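Local coordinates for WlaRA, TDP-fucose-3,4-ketoisomerase (Campylobacter jejuni subsp. jejuni 81116, PDB 5TPV), which belongs to the cupin clan of antiparallel beta-sandwich proteins and binds thymidine-5'-diphosphate, at residues G47-L52 with K117-D122; M92-M97 with K124-L129. One frame throughout, in Å; residues are numbered along the deposited sequence.

Following the chain from the N terminus, the first of the four segments is 47-52, on strand 46-51. The chain returns as strand 94-98 and lies antiparallel beside it, with Asn51 O 2.7 Å from Met92 N and Asp48 N 2.8 Å from Lys95 O. Contact 1 then closes a loop of 64 residues, when the short strand 119-120 pairs with the other edge of strand 46-51. Contact 2 follows almost at once: helix 123-136 folds back on residues 92-97, closing 26 residues. The two closures cross rather than nest, since 92-97 lies inside the first loop and 124-129 beyond it. Together they bind the C-terminal strand and helix to the five-stranded sheet.

Contact 1 of 2, residues G47-L52 with K117-D122; sequences GDHANL and KEYIYD. With TYD (thymidine-5'-diphosphate), chain E.
His49 carries this contact from the sheet to the ligand. Its CB sits 3.3 Å from Ile120 O and packs beside Tyr121 CD1. CG takes the crowded position between the backbone N and carbonyl carbon (chi1 55°), which lays the imidazole alongside Tyr119, both side chains pointing the same way. Tyr119 CE2 stands over one imidazole face, 3.5 Å from His49 CE1, with the ring planes oblique at 49°. In the ring plane, His49 ND1 makes a weak hydrogen bond to Asn51 OD1, helping to set the ring's rotation. At the tip, NE2 donates a short, nearly straight bond to TYD O2B (2.5 Å, 167°). If both nitrogens are protonated, the diphosphate would favour that positive ring. Histidine suits a place needing a flat group with polar atoms at two edges.

Asn51 ND2 lies over the Tyr119 ring and donates to Glu118 OE2 (2.8 Å), meeting it above the carboxylate plane; Ser54 OG also holds that oxygen. Beneath, Ala50 and Ile120 form an antiparallel hydrogen-bonded pair, Ile120 N to Ala50 O being 2.8 Å. Tyr119 OH donates to TYD O2A (2.8 Å), and Gly47 N to TYD O1B (2.8 Å). Arg33 and Arg46 of the same chain and Lys14 of the second subunit also hydrogen-bond to TYD. The arrangement is an edge-strand pair whose polar-aromatic face lines the diphosphate end of a cupin ligand pocket.

Contact 2 of 2, residues M92-M97 with K124-L129; sequences MIWKQM and KYFCEL
Phe126 lies at the centre of this contact, reaching from helix 123-136 toward the start of strand 94-98. Its CG is anti to the backbone N (chi1 167°), so the ring extends off the helix and enters between Met92 and Trp94. Trp94 CB lies over one face of the ring, offset toward the rim, in a CH-pi contact 4.2 Å from the Phe126 ring centroid. The indole crosses the phenyl ring obliquely, its CE3 4.0 Å from Phe126 CB. At the edge, Met92 SD makes a Met-aromatic contact, 5.1 Å from the ring centroid. The thioether slides past the ring, and its terminal CE meets Phe126 CD1 at 3.5 Å before touching Leu129 CB at 4.1 Å. Bends at chi2 and chi3 curl the flexible methionine round the edge, a shape suited to filling the step between ring and helix. Met92 O also lies near the ring plane, 3.5 Å from Phe126 CE1, while Lys130 NZ supplies that carbonyl with a hydrogen bond.

Farther out, Ala50 of the adjacent strand 46-51 and Ile120 of the edge strand 119-120 beyond it also touch Phe126, the small alanine letting the ring come close to the sheet. Trp94 is steadied by an edge-to-face ring contact with Tyr123 and by backbone bonding to Asp70. Leu129, three residues on from Phe126 and so about one turn along, also faces the sheet; its N bonds to Tyr125 O (2.8 Å) in the regular helical pattern. The result is a helix-on-sheet junction, with the C-terminal helix laid by apolar side chains against the five-stranded sheet of a cupin-clan fold.

Contact 1 of 2, residues G47-L52 with K117-D122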
loop_
_atom_site.group_PDB
_atom_site.type_symbol
_atom_site.label_atom_id
_atom_site.label_comp_id
_atom_site.label_asym_id
_atom_site.label_seq_id
_atom_site.Cartn_x
_atom_site.Cartn_y
_atom_site.Cartn_z
ATOM N N GLY B 47 12.721 -7.975 -9.721
ATOM C CA GLY B 47 12.058 -9.193 -10.122
ATOM C C GLY B 47 13.063 -10.275 -10.479
ATOM O O GLY B 47 13.892 -10.655 -9.657
ATOM N N ASP B 48 12.924 -10.823 -11.682
ATOM C CA ASP B 48 13.622 -12.052 -12.071
ATOM C C ASP B 48 13.187 -13.280 -11.252
ATOM O O ASP B 48 13.989 -14.107 -10.775
ATOM C CB ASP B 48 15.146 -11.824 -12.056
ATOM C CG ASP B 48 15.604 -10.854 -13.133
ATOM O OD1 ASP B 48 15.210 -11.049 -14.302
ATOM O OD2 ASP B 48 16.393 -9.928 -12.810
ATOM N N HIS B 49 11.879 -13.428 -11.102
ATOM C CA HIS B 49 11.360 -14.636 -10.486
ATOM C C HIS B 49 9.868 -14.743 -10.743
ATOM O O HIS B 49 9.217 -13.791 -11.129
ATOM C CB HIS B 49 11.634 -14.652 -8.991
ATOM C CG HIS B 49 11.107 -13.444 -8.274
ATOM N ND1 HIS B 49 9.799 -13.338 -7.848
ATOM C CD2 HIS B 49 11.702 -12.268 -7.942
ATOM C CE1 HIS B 49 9.618 -12.160 -7.263
ATOM N NE2 HIS B 49 10.764 -11.495 -7.296
ATOM N N ALA B 50 9.335 -15.909 -10.448
ATOM C CA ALA B 50 7.909 -16.155 -10.448
ATOM C C ALA B 50 7.564 -16.652 -9.095
ATOM O O ALA B 50 8.438 -17.058 -8.289
ATOM C CB ALA B 50 7.552 -17.178 -11.510
ATOM N N ASN B 51 6.272 -16.562 -8.817
ATOM C CA ASN B 51 5.755 -16.919 -7.497
ATOM C C ASN B 51 4.623 -17.932 -7.663
ATOM O O ASN B 51 3.682 -17.753 -8.500
ATOM C CB ASN B 51 5.289 -15.681 -6.694
ATOM C CG ASN B 51 6.410 -14.669 -6.430
ATOM O OD1 ASN B 51 6.914 -14.001 -7.351
ATOM N ND2 ASN B 51 6.795 -14.540 -5.184
ATOM N N LEU B 52 4.761 -19.018 -6.893
ATOM C CA LEU B 52 3.859 -20.184 -6.973
ATOM C C LEU B 52 2.423 -19.906 -6.512
ATOM O O LEU B 52 1.464 -20.346 -7.148
ATOM C CB LEU B 52 4.422 -21.338 -6.149
ATOM C CG LEU B 52 5.620 -22.108 -6.718
ATOM C CD1 LEU B 52 6.260 -22.904 -5.599
ATOM C CD2 LEU B 52 5.159 -23.033 -7.853
ATOM N N LYS B 117 9.751 -19.936 0.088
ATOM C CA LYS B 117 9.559 -21.226 -0.544
ATOM C C LYS B 117 8.578 -21.083 -1.683
ATOM O O LYS B 117 8.273 -22.098 -2.338
ATOM C CB LYS B 117 9.018 -22.232 0.479
ATOM C CG LYS B 117 9.804 -22.424 1.776
ATOM C CD LYS B 117 11.305 -22.589 1.608
ATOM C CE LYS B 117 12.089 -22.454 2.923
ATOM N NZ LYS B 117 11.418 -23.156 4.042
ATOM N N GLU B 118 8.085 -19.867 -1.968
ATOM C CA GLU B 118 7.176 -19.754 -3.085
ATOM C C GLU B 118 7.787 -19.224 -4.338
ATOM O O GLU B 118 7.108 -19.117 -5.401
ATOM C CB GLU B 118 5.848 -19.052 -2.766
ATOM C CG GLU B 118 5.975 -17.549 -2.532
ATOM C CD GLU B 118 4.933 -16.702 -3.252
ATOM O OE1 GLU B 118 3.940 -17.247 -3.835
ATOM O OE2 GLU B 118 5.134 -15.458 -3.183
ATOM N N TYR B 119 9.062 -18.923 -4.218
ATOM C CA TYR B 119 9.783 -18.279 -5.310
ATOM C C TYR B 119 10.406 -19.296 -6.251
ATOM O O TYR B 119 11.055 -20.274 -5.833
ATOM C CB TYR B 119 10.971 -17.475 -4.747
ATOM C CG TYR B 119 10.669 -16.110 -4.194
ATOM C CD1 TYR B 119 10.002 -15.942 -2.979
ATOM C CD2 TYR B 119 11.044 -14.984 -4.880
ATOM C CE1 TYR B 119 9.757 -14.683 -2.468
ATOM C CE2 TYR B 119 10.821 -13.714 -4.380
ATOM C CZ TYR B 119 10.181 -13.562 -3.166
ATOM O OH TYR B 119 10.012 -12.288 -2.680
ATOM N N ILE B 120 10.277 -19.001 -7.529
ATOM C CA ILE B 120 11.053 -19.678 -8.532
ATOM C C ILE B 120 11.969 -18.667 -9.197
ATOM O O ILE B 120 11.500 -17.779 -9.902
ATOM C CB ILE B 120 10.124 -20.314 -9.558
ATOM C CG1 ILE B 120 9.145 -21.207 -8.819
ATOM C CG2 ILE B 120 10.942 -21.098 -10.581
ATOM C CD1 ILE B 120 7.958 -21.510 -9.680
ATOM N N TYR B 121 13.266 -18.830 -8.935
ATOM C CA TYR B 121 14.306 -17.963 -9.462
ATOM C C TYR B 121 14.974 -18.501 -10.723
ATOM O O TYR B 121 15.747 -17.795 -11.379
ATOM C CB TYR B 121 15.396 -17.806 -8.407
ATOM C CG TYR B 121 14.998 -16.948 -7.225
ATOM C CD1 TYR B 121 14.881 -15.573 -7.366
ATOM C CD2 TYR B 121 14.819 -17.486 -5.946
ATOM C CE1 TYR B 121 14.583 -14.748 -6.273
ATOM C CE2 TYR B 121 14.513 -16.669 -4.844
ATOM C CZ TYR B 121 14.388 -15.300 -5.003
ATOM O OH TYR B 121 14.054 -14.451 -3.930
ATOM N N ASP B 122 14.678 -19.741 -11.080
ATOM C CA ASP B 122 15.266 -20.291 -12.285
ATOM C C ASP B 122 14.265 -20.438 -13.413
ATOM O O ASP B 122 13.392 -21.311 -13.375
ATOM C CB ASP B 122 15.881 -21.662 -11.990
ATOM C CG ASP B 122 16.825 -22.149 -13.108
ATOM O OD1 ASP B 122 17.922 -22.618 -12.733
ATOM O OD2 ASP B 122 16.478 -22.092 -14.321
HETATM P PA TYD E . 12.643 -10.270 -4.167
HETATM O O1A TYD E . 13.518 -11.501 -4.182
HETATM O O2A TYD E . 11.164 -10.394 -4.443
HETATM O O3A TYD E . 13.261 -9.200 -5.199
HETATM P PB TYD E . 12.298 -8.195 -6.009
HETATM O O1B TYD E . 13.224 -7.516 -6.990
HETATM O O2B TYD E . 11.274 -9.105 -6.645
HETATM O O3B TYD E . 11.744 -7.283 -4.941
HETATM O "O5'" TYD E . 12.830 -9.537 -2.746
HETATM C "C5'" TYD E . 14.036 -8.837 -2.446
HETATM C "C4'" TYD E . 14.639 -9.389 -1.160
HETATM O "O4'" TYD E . 13.950 -8.845 -0.031
HETATM C "C3'" TYD E . 14.509 -10.902 -1.097
HETATM O "O3'" TYD E . 15.805 -11.502 -1.008
HETATM C "C2'" TYD E . 13.705 -11.214 0.151
HETATM C "C1'" TYD E . 13.381 -9.870 0.788
HETATM N N1 TYD E . 11.930 -9.695 0.861
HETATM C C2 TYD E . 11.270 -9.856 2.100
HETATM O O2 TYD E . 11.937 -10.145 3.117
HETATM N N3 TYD E . 9.942 -9.705 2.207
HETATM C C4 TYD E . 9.202 -9.396 1.139
HETATM O O4 TYD E . 7.965 -9.256 1.243
HETATM C C5 TYD E . 9.871 -9.221 -0.174
HETATM C C5M TYD E . 9.071 -8.873 -1.402
HETATM C C6 TYD E . 11.246 -9.386 -0.247
HETATM O O HOH W 1 16.407 -15.132 -11.066
#

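Contact 2 of 2, residues M92-M97 with K124-L129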
loop_
_atom_site.group_PDB
_atom_site.type_symbol
_atom_site.label_atom_id
_atom_site.label_comp_id
_atom_site.label_asym_id
_atom_site.label_seq_id
_atom_site.Cartn_x
_atom_site.Cartn_y
_atom_site.Cartn_z
ATOM N N MET B 92 2.278 -17.524 -10.800
ATOM C CA MET B 92 3.110 -18.264 -11.774
ATOM C C MET B 92 3.195 -17.465 -13.042
ATOM O O MET B 92 2.974 -17.942 -14.178
ATOM C CB MET B 92 2.584 -19.702 -12.013
ATOM C CG MET B 92 3.049 -20.669 -10.950
ATOM S SD MET B 92 4.872 -20.721 -10.875
ATOM C CE MET B 92 5.268 -21.908 -12.155
ATOM N N ILE B 93 3.515 -16.197 -12.853
ATOM C CA ILE B 93 3.934 -15.431 -13.979
ATOM C C ILE B 93 5.272 -14.829 -13.629
ATOM O O ILE B 93 5.426 -14.248 -12.555
ATOM C CB ILE B 93 2.861 -14.402 -14.315
ATOM C CG1 ILE B 93 1.548 -15.122 -14.639
ATOM C CG2 ILE B 93 3.351 -13.500 -15.442
ATOM C CD1 ILE B 93 0.496 -14.300 -15.362
ATOM N N TRP B 94 6.235 -15.025 -14.518
ATOM C CA TRP B 94 7.587 -14.508 -14.307
ATOM C C TRP B 94 7.562 -13.022 -14.673
ATOM O O TRP B 94 6.881 -12.587 -15.622
ATOM C CB TRP B 94 8.550 -15.207 -15.235
ATOM C CG TRP B 94 9.978 -14.800 -15.160
ATOM C CD1 TRP B 94 10.577 -13.744 -15.775
ATOM C CD2 TRP B 94 11.011 -15.496 -14.473
ATOM N NE1 TRP B 94 11.938 -13.752 -15.527
ATOM C CE2 TRP B 94 12.218 -14.804 -14.709
ATOM C CE3 TRP B 94 11.033 -16.650 -13.693
ATOM C CZ2 TRP B 94 13.431 -15.210 -14.175
ATOM C CZ3 TRP B 94 12.265 -17.064 -13.173
ATOM C CH2 TRP B 94 13.432 -16.348 -13.408
ATOM N N LYS B 95 8.345 -12.257 -13.930
ATOM C CA LYS B 95 8.402 -10.820 -14.166
ATOM C C LYS B 95 9.778 -10.248 -13.904
ATOM O O LYS B 95 10.524 -10.751 -13.074
ATOM C CB LYS B 95 7.317 -10.109 -13.332
ATOM C CG LYS B 95 7.703 -9.611 -11.954
ATOM C CD LYS B 95 7.870 -10.681 -10.924
ATOM C CE LYS B 95 6.624 -11.508 -10.715
ATOM N NZ LYS B 95 6.949 -12.485 -9.663
ATOM N N GLN B 96 10.069 -9.203 -14.642
ATOM C CA GLN B 96 11.212 -8.361 -14.447
ATOM C C GLN B 96 10.851 -6.867 -14.649
ATOM O O GLN B 96 10.103 -6.503 -15.547
ATOM C CB GLN B 96 12.297 -8.847 -15.417
ATOM C CG GLN B 96 13.598 -8.081 -15.326
ATOM C CD GLN B 96 14.545 -8.436 -16.471
ATOM O OE1 GLN B 96 14.212 -8.255 -17.641
ATOM N NE2 GLN B 96 15.739 -8.932 -16.131
ATOM N N MET B 97 11.369 -5.992 -13.792
ATOM C CA MET B 97 11.119 -4.557 -13.886
ATOM C C MET B 97 12.359 -3.743 -14.000
ATOM O O MET B 97 13.339 -4.052 -13.349
ATOM C CB MET B 97 10.407 -4.096 -12.659
ATOM C CG MET B 97 9.194 -4.979 -12.561
ATOM S SD MET B 97 8.372 -4.796 -11.011
ATOM C CE MET B 97 9.197 -6.253 -10.313
ATOM N N LYS B 124 14.275 -21.649 -16.431
ATOM C CA LYS B 124 14.193 -22.973 -17.042
ATOM C C LYS B 124 13.183 -23.837 -16.283
ATOM O O LYS B 124 12.230 -24.351 -16.872
ATOM C CB LYS B 124 15.573 -23.685 -17.077
ATOM C CG LYS B 124 16.837 -22.854 -17.367
ATOM C CD LYS B 124 17.127 -22.649 -18.853
ATOM C CE LYS B 124 17.734 -23.891 -19.499
ATOM N NZ LYS B 124 17.222 -24.118 -20.881
ATOM N N TYR B 125 13.376 -23.976 -14.972
ATOM C CA TYR B 125 12.412 -24.698 -14.136
ATOM C C TYR B 125 11.044 -24.006 -13.973
ATOM O O TYR B 125 10.022 -24.688 -13.833
ATOM C CB TYR B 125 13.039 -25.028 -12.770
ATOM C CG TYR B 125 14.288 -25.841 -13.013
ATOM C CD1 TYR B 125 14.188 -27.083 -13.658
ATOM C CD2 TYR B 125 15.558 -25.328 -12.717
ATOM C CE1 TYR B 125 15.313 -27.814 -13.956
ATOM C CE2 TYR B 125 16.696 -26.057 -13.009
ATOM C CZ TYR B 125 16.549 -27.295 -13.625
ATOM O OH TYR B 125 17.634 -28.046 -13.933
ATOM N N PHE B 126 11.017 -22.675 -14.031
ATOM C CA PHE B 126 9.721 -21.973 -14.160
ATOM C C PHE B 126 8.921 -22.523 -15.346
ATOM O O PHE B 126 7.738 -22.876 -15.188
ATOM C CB PHE B 126 9.849 -20.429 -14.244
ATOM C CG PHE B 126 8.567 -19.745 -14.679
ATOM C CD1 PHE B 126 7.463 -19.738 -13.850
ATOM C CD2 PHE B 126 8.435 -19.230 -15.963
ATOM C CE1 PHE B 126 6.268 -19.159 -14.244
ATOM C CE2 PHE B 126 7.254 -18.648 -16.365
ATOM C CZ PHE B 126 6.180 -18.581 -15.487
ATOM N N CYS B 127 9.566 -22.587 -16.512
ATOM C CA CYS B 127 8.887 -23.063 -17.735
ATOM C C CYS B 127 8.425 -24.513 -17.583
ATOM O O CYS B 127 7.307 -24.858 -17.944
ATOM C CB CYS B 127 9.746 -22.897 -18.995
ATOM S SG CYS B 127 10.147 -21.203 -19.495
ATOM N N GLU B 128 9.252 -25.342 -16.968
ATOM C CA GLU B 128 8.910 -26.759 -16.746
ATOM C C GLU B 128 7.710 -26.867 -15.803
ATOM O O GLU B 128 6.724 -27.563 -16.119
ATOM C CB GLU B 128 10.142 -27.488 -16.172
ATOM C CG GLU B 128 10.312 -28.972 -16.486
ATOM C CD GLU B 128 11.682 -29.503 -16.062
ATOM O OE1 GLU B 128 11.898 -29.772 -14.847
ATOM O OE2 GLU B 128 12.552 -29.640 -16.960
ATOM N N LEU B 129 7.778 -26.197 -14.644
ATOM C CA LEU B 129 6.649 -26.285 -13.680
ATOM C C LEU B 129 5.334 -25.743 -14.286
ATOM O O LEU B 129 4.242 -26.341 -14.189
ATOM C CB LEU B 129 7.007 -25.580 -12.378
ATOM C CG LEU B 129 8.208 -26.182 -11.606
ATOM C CD1 LEU B 129 8.532 -25.379 -10.358
ATOM C CD2 LEU B 129 7.993 -27.642 -11.183
#